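Local coordinates for protein group 3 allergen SMIPP-S Yv6023A04 (Sarcoptes scabiei type hominis, PDB 3H7O) that adopts the fold of an S1-family serine protease but is an inactivated paralogue, probably without the peptidase activity usual for that family, at residues A[123-128]-A[142-147]; A[176-181]-A[195-200]; A[170-175]-A[206-211]. The protein carries 3 engineered substitutions. One frame throughout, in Å; residues are numbered along the deposited sequence.

Contact 1 (A[123-128]-A[142-147]); sequences DVLVSG and LKSAQL. Engineered in segment 142-147: Gln-146 (natural residue Asn).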
loop_
_atom_site.group_PDB
_atom_site.type_symbol
_atom_site.label_atom_id
_atom_site.label_comp_id
_atom_site.label_asym_id
_atom_site.label_seq_id
_atom_site.Cartn_x
_atom_site.Cartn_y
_atom_site.Cartn_z
ATOM N N ASP A 123 -17.620 0.973 -2.100
ATOM C CA ASP A 123 -16.639 1.016 -1.028
ATOM C C ASP A 123 -15.364 0.261 -1.380
ATOM O O ASP A 123 -15.411 -0.776 -2.043
ATOM C CB ASP A 123 -17.230 0.463 0.270
ATOM C CG ASP A 123 -18.125 1.465 0.981
ATOM O OD1 ASP A 123 -18.138 2.654 0.590
ATOM O OD2 ASP A 123 -18.813 1.057 1.941
ATOM N N VAL A 124 -14.234 0.811 -0.949
ATOM C CA VAL A 124 -12.959 0.096 -0.951
ATOM C C VAL A 124 -12.417 0.038 0.474
ATOM O O VAL A 124 -12.604 0.974 1.257
ATOM C CB VAL A 124 -11.905 0.724 -1.910
ATOM C CG1 VAL A 124 -12.309 0.520 -3.371
ATOM C CG2 VAL A 124 -11.672 2.205 -1.601
ATOM N N LEU A 125 -11.764 -1.069 0.809
ATOM C CA LEU A 125 -11.238 -1.272 2.149
ATOM C C LEU A 125 -9.731 -1.079 2.126
ATOM O O LEU A 125 -9.004 -1.851 1.498
ATOM C CB LEU A 125 -11.612 -2.672 2.672
ATOM C CG LEU A 125 -11.154 -3.114 4.074
ATOM C CD1 LEU A 125 -11.889 -2.357 5.176
ATOM C CD2 LEU A 125 -11.352 -4.620 4.257
ATOM N N VAL A 126 -9.269 -0.030 2.800
ATOM C CA VAL A 126 -7.842 0.238 2.928
ATOM C C VAL A 126 -7.387 -0.286 4.291
ATOM O O VAL A 126 -8.108 -0.148 5.273
ATOM C CB VAL A 126 -7.521 1.757 2.747
ATOM C CG1 VAL A 126 -8.239 2.620 3.786
ATOM C CG2 VAL A 126 -6.012 2.013 2.767
ATOM N N SER A 127 -6.216 -0.918 4.337
ATOM C CA SER A 127 -5.656 -1.388 5.605
ATOM C C SER A 127 -4.167 -1.063 5.702
ATOM O O SER A 127 -3.459 -1.023 4.691
ATOM C CB SER A 127 -5.895 -2.892 5.788
ATOM O OG SER A 127 -5.256 -3.634 4.759
ATOM N N GLY A 128 -3.702 -0.829 6.925
ATOM C CA GLY A 128 -2.315 -0.452 7.162
ATOM C C GLY A 128 -2.088 0.106 8.554
ATOM O O GLY A 128 -2.955 0.008 9.425
ATOM N N LEU A 142 -2.702 -2.348 13.478
ATOM C CA LEU A 142 -3.310 -2.527 12.166
ATOM C C LEU A 142 -4.690 -1.877 12.182
ATOM O O LEU A 142 -5.506 -2.151 13.066
ATOM C CB LEU A 142 -3.435 -4.010 11.811
ATOM C CG LEU A 142 -4.136 -4.357 10.490
ATOM C CD1 LEU A 142 -3.350 -3.856 9.284
ATOM C CD2 LEU A 142 -4.345 -5.852 10.396
ATOM N N LYS A 143 -4.930 -1.005 11.211
ATOM C CA LYS A 143 -6.207 -0.312 11.085
ATOM C C LYS A 143 -6.774 -0.567 9.696
ATOM O O LYS A 143 -6.021 -0.813 8.749
ATOM C CB LYS A 143 -6.029 1.196 11.315
ATOM C CG LYS A 143 -5.530 1.580 12.711
ATOM C CD LYS A 143 -4.913 2.988 12.731
ATOM C CE LYS A 143 -3.456 2.991 12.224
ATOM N NZ LYS A 143 -2.468 2.557 13.270
ATOM N N SER A 144 -8.098 -0.530 9.579
ATOM C CA SER A 144 -8.740 -0.572 8.265
ATOM C C SER A 144 -9.898 0.423 8.207
ATOM O O SER A 144 -10.451 0.802 9.238
ATOM C CB SER A 144 -9.202 -1.988 7.908
ATOM O OG SER A 144 -10.287 -2.395 8.715
ATOM N N ALA A 145 -10.237 0.858 6.996
ATOM C CA ALA A 145 -11.325 1.814 6.786
ATOM C C ALA A 145 -12.005 1.570 5.448
ATOM O O ALA A 145 -11.338 1.315 4.441
ATOM C CB ALA A 145 -10.798 3.243 6.852
ATOM N N GLN A 146 -13.332 1.652 5.446
ATOM C CA GLN A 146 -14.112 1.582 4.222
ATOM C C GLN A 146 -14.256 2.992 3.670
ATOM O O GLN A 146 -14.889 3.844 4.295
ATOM C CB GLN A 146 -15.497 0.980 4.490
ATOM C CG GLN A 146 -15.492 -0.488 4.920
ATOM C CD GLN A 146 -15.249 -1.461 3.771
ATOM O OE1 GLN A 146 -15.081 -1.064 2.616
ATOM N NE2 GLN A 146 -15.226 -2.748 4.092
ATOM N N LEU A 147 -13.650 3.245 2.514
ATOM C CA LEU A 147 -13.763 4.549 1.869
ATOM C C LEU A 147 -14.685 4.462 0.660
ATOM O O LEU A 147 -14.780 3.417 0.016
ATOM C CB LEU A 147 -12.389 5.093 1.452
ATOM C CG LEU A 147 -11.204 5.113 2.431
ATOM C CD1 LEU A 147 -10.039 5.895 1.838
ATOM C CD2 LEU A 147 -11.578 5.689 3.789
HETATM O O HOH W 1 -14.828 -2.591 0.453
#
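The carbonyl oxygen of Val-124 is gripped by two neighbouring residues of the facing strand: Leu-147 N donates to Val-124 O at 2.8 Å, nearly straight (N-H...O 163°), and the CA-H of Gln-146 adds a weaker contact, its CA 3.4 Å from Val-124 O. Leu-147 returns the bond through its own oxygen to Val-124 N. The same reciprocal pairing recurs at Val-126 with Ala-145 and at Gly-128 with Lys-143, making six backbone bonds between antiparallel strands. This is a beta hairpin with a long connection, part of the C-terminal barrel of the chymotrypsin fold. Ser-127 and Ser-144 form a non-hydrogen-bonded pair between two of these bonded pairs, CB to CB 4.0 Å. Their hydroxyls bond to Thr-14 and Thr-6 respectively, anchoring this face to the N-terminal part of the chain. On the same face the engineered Gln-146 lies obliquely over Leu-125. Its bend at chi2 (-76°) carries CD back over the leucine, and the amide NE2 comes 3.5 Å from Leu-125 CD1. The amide oxygen instead accepts a bond from a water, 2.7 Å from Gln-146 OE1, which also reaches Asp-123 O weakly. The other face is mostly apolar, with Lys-143 as its charged member. Val-126 CG1, placed between its backbone N and carbonyl carbon (chi1 60°), meets Ala-145 CB at 4.0 Å and Leu-147 CG at 4.1 Å. Val-124 and Leu-147 both continue onto Ala-171 of strand 168-172. At the turn end, Lys-143 NZ is held by the carbonyls of Asp-141, Asp-139 and Tyr-129. The chemistry therefore divides only partly by face: apolar branches dominate one, while Leu-125 shares the other with hydroxyls and a hydrated amide, and paired backbone groups satisfy one another in between.

Contact 2 (A[176-181]-A[195-200]); sequences VSLESG and GVAAYF. With SO4 (sulfate ion), chain D.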
loop_
_atom_site.group_PDB
_atom_site.type_symbol
_atom_site.label_atom_id
_atom_site.label_comp_id
_atom_site.label_asym_id
_atom_site.label_seq_id
_atom_site.Cartn_x
_atom_site.Cartn_y
_atom_site.Cartn_z
ATOM N N VAL A 176 -11.846 10.626 8.393
ATOM C CA VAL A 176 -10.746 9.678 8.223
ATOM C C VAL A 176 -9.739 10.234 7.220
ATOM O O VAL A 176 -10.115 10.659 6.128
ATOM C CB VAL A 176 -11.246 8.276 7.754
ATOM C CG1 VAL A 176 -10.072 7.340 7.463
ATOM C CG2 VAL A 176 -12.177 7.648 8.791
ATOM N N SER A 177 -8.466 10.241 7.608
ATOM C CA SER A 177 -7.372 10.596 6.704
ATOM C C SER A 177 -6.233 9.606 6.864
ATOM O O SER A 177 -5.926 9.184 7.980
ATOM C CB SER A 177 -6.843 12.000 6.993
ATOM O OG SER A 177 -7.879 12.957 6.998
ATOM N N LEU A 178 -5.605 9.249 5.747
ATOM C CA LEU A 178 -4.416 8.403 5.769
ATOM C C LEU A 178 -3.194 9.242 6.131
ATOM O O LEU A 178 -3.194 10.465 5.950
ATOM C CB LEU A 178 -4.213 7.700 4.416
ATOM C CG LEU A 178 -5.362 6.847 3.858
ATOM C CD1 LEU A 178 -5.010 6.270 2.489
ATOM C CD2 LEU A 178 -5.773 5.736 4.809
ATOM N N GLU A 179 -2.163 8.583 6.650
ATOM C CA GLU A 179 -0.907 9.246 6.996
ATOM C C GLU A 179 0.178 8.911 5.971
ATOM O O GLU A 179 -0.020 8.053 5.109
ATOM C CB GLU A 179 -0.467 8.847 8.407
ATOM C CG GLU A 179 -1.310 9.467 9.519
ATOM C CD GLU A 179 -0.988 8.917 10.903
ATOM O OE1 GLU A 179 -0.144 8.003 11.027
ATOM O OE2 GLU A 179 -1.595 9.402 11.878
ATOM N N SER A 180 1.324 9.582 6.064
ATOM C CA SER A 180 2.422 9.343 5.123
ATOM C C SER A 180 2.869 7.878 5.117
ATOM O O SER A 180 3.214 7.344 4.069
ATOM C CB SER A 180 3.604 10.270 5.410
ATOM O OG SER A 180 4.229 9.921 6.629
ATOM N N GLY A 181 2.842 7.239 6.287
ATOM C CA GLY A 181 3.154 5.812 6.421
ATOM C C GLY A 181 2.130 4.877 5.795
ATOM O O GLY A 181 2.373 3.669 5.677
ATOM N N GLY A 195 -6.494 -1.224 -5.370
ATOM C CA GLY A 195 -5.646 -0.048 -5.235
ATOM C C GLY A 195 -4.429 -0.241 -4.349
ATOM O O GLY A 195 -4.390 -1.142 -3.507
ATOM N N VAL A 196 -3.430 0.607 -4.575
ATOM C CA VAL A 196 -2.291 0.774 -3.681
ATOM C C VAL A 196 -2.309 2.243 -3.289
ATOM O O VAL A 196 -2.258 3.115 -4.161
ATOM C CB VAL A 196 -0.945 0.452 -4.390
ATOM C CG1 VAL A 196 0.240 0.742 -3.476
ATOM C CG2 VAL A 196 -0.909 -0.999 -4.856
ATOM N N ALA A 197 -2.403 2.523 -1.989
ATOM C CA ALA A 197 -2.513 3.907 -1.530
ATOM C C ALA A 197 -1.331 4.768 -1.972
ATOM O O ALA A 197 -0.169 4.363 -1.869
ATOM C CB ALA A 197 -2.688 3.969 -0.018
ATOM N N ALA A 198 -1.653 5.945 -2.498
ATOM C CA ALA A 198 -0.668 6.978 -2.765
ATOM C C ALA A 198 -0.727 7.953 -1.602
ATOM O O ALA A 198 -1.688 7.932 -0.824
ATOM C CB ALA A 198 -0.984 7.682 -4.079
ATOM N N TYR A 199 0.304 8.781 -1.455
ATOM C CA TYR A 199 0.273 9.860 -0.475
ATOM C C TYR A 199 1.009 11.094 -0.975
ATOM O O TYR A 199 2.173 11.016 -1.379
ATOM C CB TYR A 199 0.821 9.412 0.889
ATOM C CG TYR A 199 0.648 10.464 1.966
ATOM C CD1 TYR A 199 -0.535 10.555 2.697
ATOM C CD2 TYR A 199 1.662 11.383 2.237
ATOM C CE1 TYR A 199 -0.702 11.527 3.677
ATOM C CE2 TYR A 199 1.507 12.355 3.216
ATOM C CZ TYR A 199 0.327 12.422 3.930
ATOM O OH TYR A 199 0.179 13.386 4.896
ATOM N N PHE A 200 0.316 12.229 -0.942
ATOM C CA PHE A 200 0.876 13.511 -1.343
ATOM C C PHE A 200 0.932 14.446 -0.135
ATOM O O PHE A 200 -0.099 14.960 0.299
ATOM C CB PHE A 200 0.044 14.133 -2.469
ATOM C CG PHE A 200 0.116 13.376 -3.761
ATOM C CD1 PHE A 200 1.046 13.728 -4.737
ATOM C CD2 PHE A 200 -0.738 12.300 -4.001
ATOM C CE1 PHE A 200 1.121 13.024 -5.934
ATOM C CE2 PHE A 200 -0.668 11.590 -5.191
ATOM C CZ PHE A 200 0.263 11.954 -6.161
HETATM S S SO4 D . -7.037 17.097 6.459
HETATM O O1 SO4 D . -8.450 16.958 6.796
HETATM O O2 SO4 D . -6.340 15.846 6.745
HETATM O O3 SO4 D . -6.446 18.178 7.244
HETATM O O4 SO4 D . -6.920 17.411 5.042
#
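Ser-180 lays its CA almost squarely over the Tyr-199 ring, a CH-pi contact with CA 3.6 Å from the ring centroid and 11° off the ring normal. This is the tight part of the contact. Beside it on the same face, Glu-179 C lies 3.5 Å above the ring plane, offset toward the rim, while Ser-180 CB meets Tyr-199 CE2 at 3.7 Å. The carbonyl oxygen of Leu-178 comes to the edge of the ring, near its plane, 3.5 Å from CE1 of Tyr-199. The tyrosine thus covers mainly backbone, with Ser-180 CB as the side-chain atom it meets. Its CG is anti to the backbone N (chi1 -173°), and the ring beyond it lies against residues 178-180. No hydrogen bond joins the two segments; the Ser-180 hydroxyl bonds to Asp-131 OD1, which also takes Gly-181 N. Farther along, the packing thins: Leu-178 CD1 meets Ala-197 CB at 4.1 Å, the sole apolar side-chain pair here. On the solvent side, exposed Ser-177 makes no contact with 195-200 and binds a sulfate, probably from the crystallisation liquor, with OG 3.3 Å from sulfate O2. In active trypsin-like relatives the equivalent two segments form walls of the S1 specificity pocket, between which the substrate side chain inserts. A tyrosine ring lying on the 178-180 backbone is consistent with that space being filled here, as suits an inactivated paralogue. The contact brings the loop between strands 168-172 and 186-189 against strand 192-197 and the residues that follow it. Strand 209-213 flanks it there, with Phe-211 touching both Leu-178 and Ala-197, while Phe-200 leads off toward the loops carrying Met-86, Ile-162 and Leu-164.

Contact 3 (A[170-175]-A[206-211]); sequences CAQKVG and GAPEVF. With SO4 (sulfate ion), chain C; SO4 (sulfate ion), chain D.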
loop_
_atom_site.group_PDB
_atom_site.type_symbol
_atom_site.label_atom_id
_atom_site.label_comp_id
_atom_site.label_asym_id
_atom_site.label_seq_id
_atom_site.Cartn_x
_atom_site.Cartn_y
_atom_site.Cartn_z
ATOM N N CYS A 170 -9.789 7.887 -6.669
ATOM C CA CYS A 170 -9.876 8.570 -5.387
ATOM C C CYS A 170 -11.006 8.013 -4.543
ATOM O O CYS A 170 -12.013 7.536 -5.069
ATOM C CB CYS A 170 -10.056 10.070 -5.595
ATOM S SG CYS A 170 -8.701 10.863 -6.478
ATOM N N ALA A 171 -10.830 8.082 -3.227
ATOM C CA ALA A 171 -11.832 7.613 -2.283
ATOM C C ALA A 171 -11.743 8.424 -0.992
ATOM O O ALA A 171 -10.683 8.961 -0.658
ATOM C CB ALA A 171 -11.654 6.123 -2.010
ATOM N N GLN A 172 -12.858 8.520 -0.276
ATOM C CA GLN A 172 -12.913 9.341 0.933
ATOM C C GLN A 172 -13.995 8.878 1.900
ATOM O O GLN A 172 -15.040 8.374 1.486
ATOM C CB GLN A 172 -13.136 10.817 0.561
ATOM C CG GLN A 172 -12.847 11.815 1.684
ATOM C CD GLN A 172 -12.770 13.253 1.196
ATOM O OE1 GLN A 172 -13.236 13.580 0.106
ATOM N NE2 GLN A 172 -12.179 14.119 2.009
ATOM N N LYS A 173 -13.715 9.046 3.189
ATOM C CA LYS A 173 -14.697 8.876 4.252
ATOM C C LYS A 173 -14.512 10.028 5.240
ATOM O O LYS A 173 -13.386 10.315 5.652
ATOM C CB LYS A 173 -14.505 7.528 4.956
ATOM C CG LYS A 173 -15.549 7.229 6.026
ATOM C CD LYS A 173 -15.170 6.014 6.855
ATOM C CE LYS A 173 -16.189 5.769 7.955
ATOM N NZ LYS A 173 -15.738 4.701 8.889
ATOM N N VAL A 174 -15.612 10.687 5.608
ATOM C CA VAL A 174 -15.563 11.827 6.539
ATOM C C VAL A 174 -14.900 11.458 7.874
ATOM O O VAL A 174 -15.164 10.393 8.435
ATOM C CB VAL A 174 -16.966 12.480 6.785
ATOM C CG1 VAL A 174 -17.499 13.121 5.512
ATOM C CG2 VAL A 174 -17.972 11.476 7.341
ATOM N N GLY A 175 -14.017 12.332 8.353
ATOM C CA GLY A 175 -13.320 12.122 9.623
ATOM C C GLY A 175 -12.186 11.111 9.587
ATOM O O GLY A 175 -11.632 10.763 10.630
ATOM N N GLY A 206 -8.715 18.646 3.395
ATOM C CA GLY A 206 -9.990 18.048 3.007
ATOM C C GLY A 206 -9.945 17.175 1.765
ATOM O O GLY A 206 -10.952 16.567 1.399
ATOM N N ALA A 207 -8.780 17.102 1.122
ATOM C CA ALA A 207 -8.612 16.336 -0.117
ATOM C C ALA A 207 -8.954 14.856 0.054
ATOM O O ALA A 207 -8.703 14.276 1.114
ATOM C CB ALA A 207 -7.189 16.481 -0.649
ATOM N N PRO A 208 -9.512 14.231 -1.001
ATOM C CA PRO A 208 -9.737 12.788 -0.949
ATOM C C PRO A 208 -8.410 12.040 -0.952
ATOM O O PRO A 208 -7.375 12.614 -1.297
ATOM C CB PRO A 208 -10.492 12.491 -2.253
ATOM C CG PRO A 208 -10.919 13.822 -2.797
ATOM C CD PRO A 208 -9.919 14.805 -2.298
ATOM N N GLU A 209 -8.445 10.773 -0.555
ATOM C CA GLU A 209 -7.278 9.909 -0.661
ATOM C C GLU A 209 -7.104 9.469 -2.112
ATOM O O GLU A 209 -8.086 9.310 -2.840
ATOM C CB GLU A 209 -7.414 8.695 0.267
ATOM C CG GLU A 209 -7.620 9.038 1.752
ATOM C CD GLU A 209 -6.450 9.801 2.382
ATOM O OE1 GLU A 209 -5.304 9.687 1.891
ATOM O OE2 GLU A 209 -6.676 10.505 3.391
ATOM N N VAL A 210 -5.853 9.286 -2.528
ATOM C CA VAL A 210 -5.550 8.840 -3.888
ATOM C C VAL A 210 -4.910 7.462 -3.857
ATOM O O VAL A 210 -4.069 7.172 -2.999
ATOM C CB VAL A 210 -4.639 9.845 -4.644
ATOM C CG1 VAL A 210 -4.307 9.339 -6.065
ATOM C CG2 VAL A 210 -5.314 11.202 -4.731
ATOM N N PHE A 211 -5.322 6.623 -4.800
ATOM C CA PHE A 211 -4.858 5.246 -4.889
ATOM C C PHE A 211 -4.415 4.957 -6.304
ATOM O O PHE A 211 -5.117 5.291 -7.255
ATOM C CB PHE A 211 -5.984 4.283 -4.505
ATOM C CG PHE A 211 -6.495 4.487 -3.108
ATOM C CD1 PHE A 211 -5.925 3.801 -2.044
ATOM C CD2 PHE A 211 -7.530 5.386 -2.854
ATOM C CE1 PHE A 211 -6.380 4.000 -0.738
ATOM C CE2 PHE A 211 -7.993 5.594 -1.556
ATOM C CZ PHE A 211 -7.417 4.894 -0.498
HETATM S S SO4 C . -13.681 15.707 6.630
HETATM O O1 SO4 C . -12.670 16.541 5.986
HETATM O O2 SO4 C . -13.039 14.811 7.587
HETATM O O3 SO4 C . -14.379 14.920 5.616
HETATM O O4 SO4 C . -14.638 16.558 7.332
HETATM S S SO4 D . -7.037 17.097 6.459
HETATM O O1 SO4 D . -8.450 16.958 6.796
HETATM O O2 SO4 D . -6.340 15.846 6.745
HETATM O O3 SO4 D . -6.446 18.178 7.244
HETATM O O4 SO4 D . -6.920 17.411 5.042
HETATM O O HOH W 2 -13.344 16.157 -0.299
#
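The Phe-211 ring receives the methyl of Ala-171 obliquely, CE2 to CB 3.7 Å, and meets the ring of Phe-169, the two planes about 15° apart. A second flat group, the Gln-172 amide, passes obliquely by Pro-208, its CD 3.7 Å from Pro-208 CA. Both belong to an antiparallel strand pair of the C-terminal barrel of the chymotrypsin fold, 170-172 against 209-211. Ala-171 and Glu-209 are the hydrogen-bonded pair, and the two bonds differ: Ala-171 N donates fairly straight to Glu-209 O, whereas Glu-209 N to Ala-171 O is more bent (138°). Next to them Cys-170 and Val-210 pair without hydrogen bonds, and Cys-170 SG touches Val-210 CG2 at 3.8 Å. That sulfur is disulfide-bonded to Cys-155, tying the strand to helix 152-159; Tyr-159 of this helix also bonds through OH to Pro-208 O. The Glu-209 side chain, bent at chi2, leaves the pair, and its OE1 forms a salt bridge with Arg-203. Beyond the strands a side chain takes over the cross-link. With CG anti to the backbone N and the chain extended beyond it, the amide of Gln-172 lies by Gly-206, whose own N binds a sulfate oxygen, O4, at 2.7 Å. A water donates to both Gln-172 OE1, 2.6 Å away, and Gly-206 O, bridging the same two residues. Gln-172 NE2 donates to Gly-206 O at 2.8 Å, from above the carbonyl plane, 43° out of it.

From the N terminus, contact 1 comes first: strand 123-128 runs out, thirteen residues without helix or strand follow, and 142-147 returns to close the hairpin. Contact 3 then opens at 170-175 and contact 2 follows directly at 176-181. Contact 2 closes first, at 195-200, and contact 3 only at 206-211, so the smaller loop lies wholly within the larger one; none cross. All three reach one curled antiparallel sheet of the C-terminal barrel, contact 2 by bringing a loop against it. Contacts 1 and 3 join through Leu-147 against Ala-171 and Phe-211. Contacts 2 and 3 are linked by Leu-178 N to Glu-209 OE2, and contacts 1 and 2 by Val-126 against Leu-178.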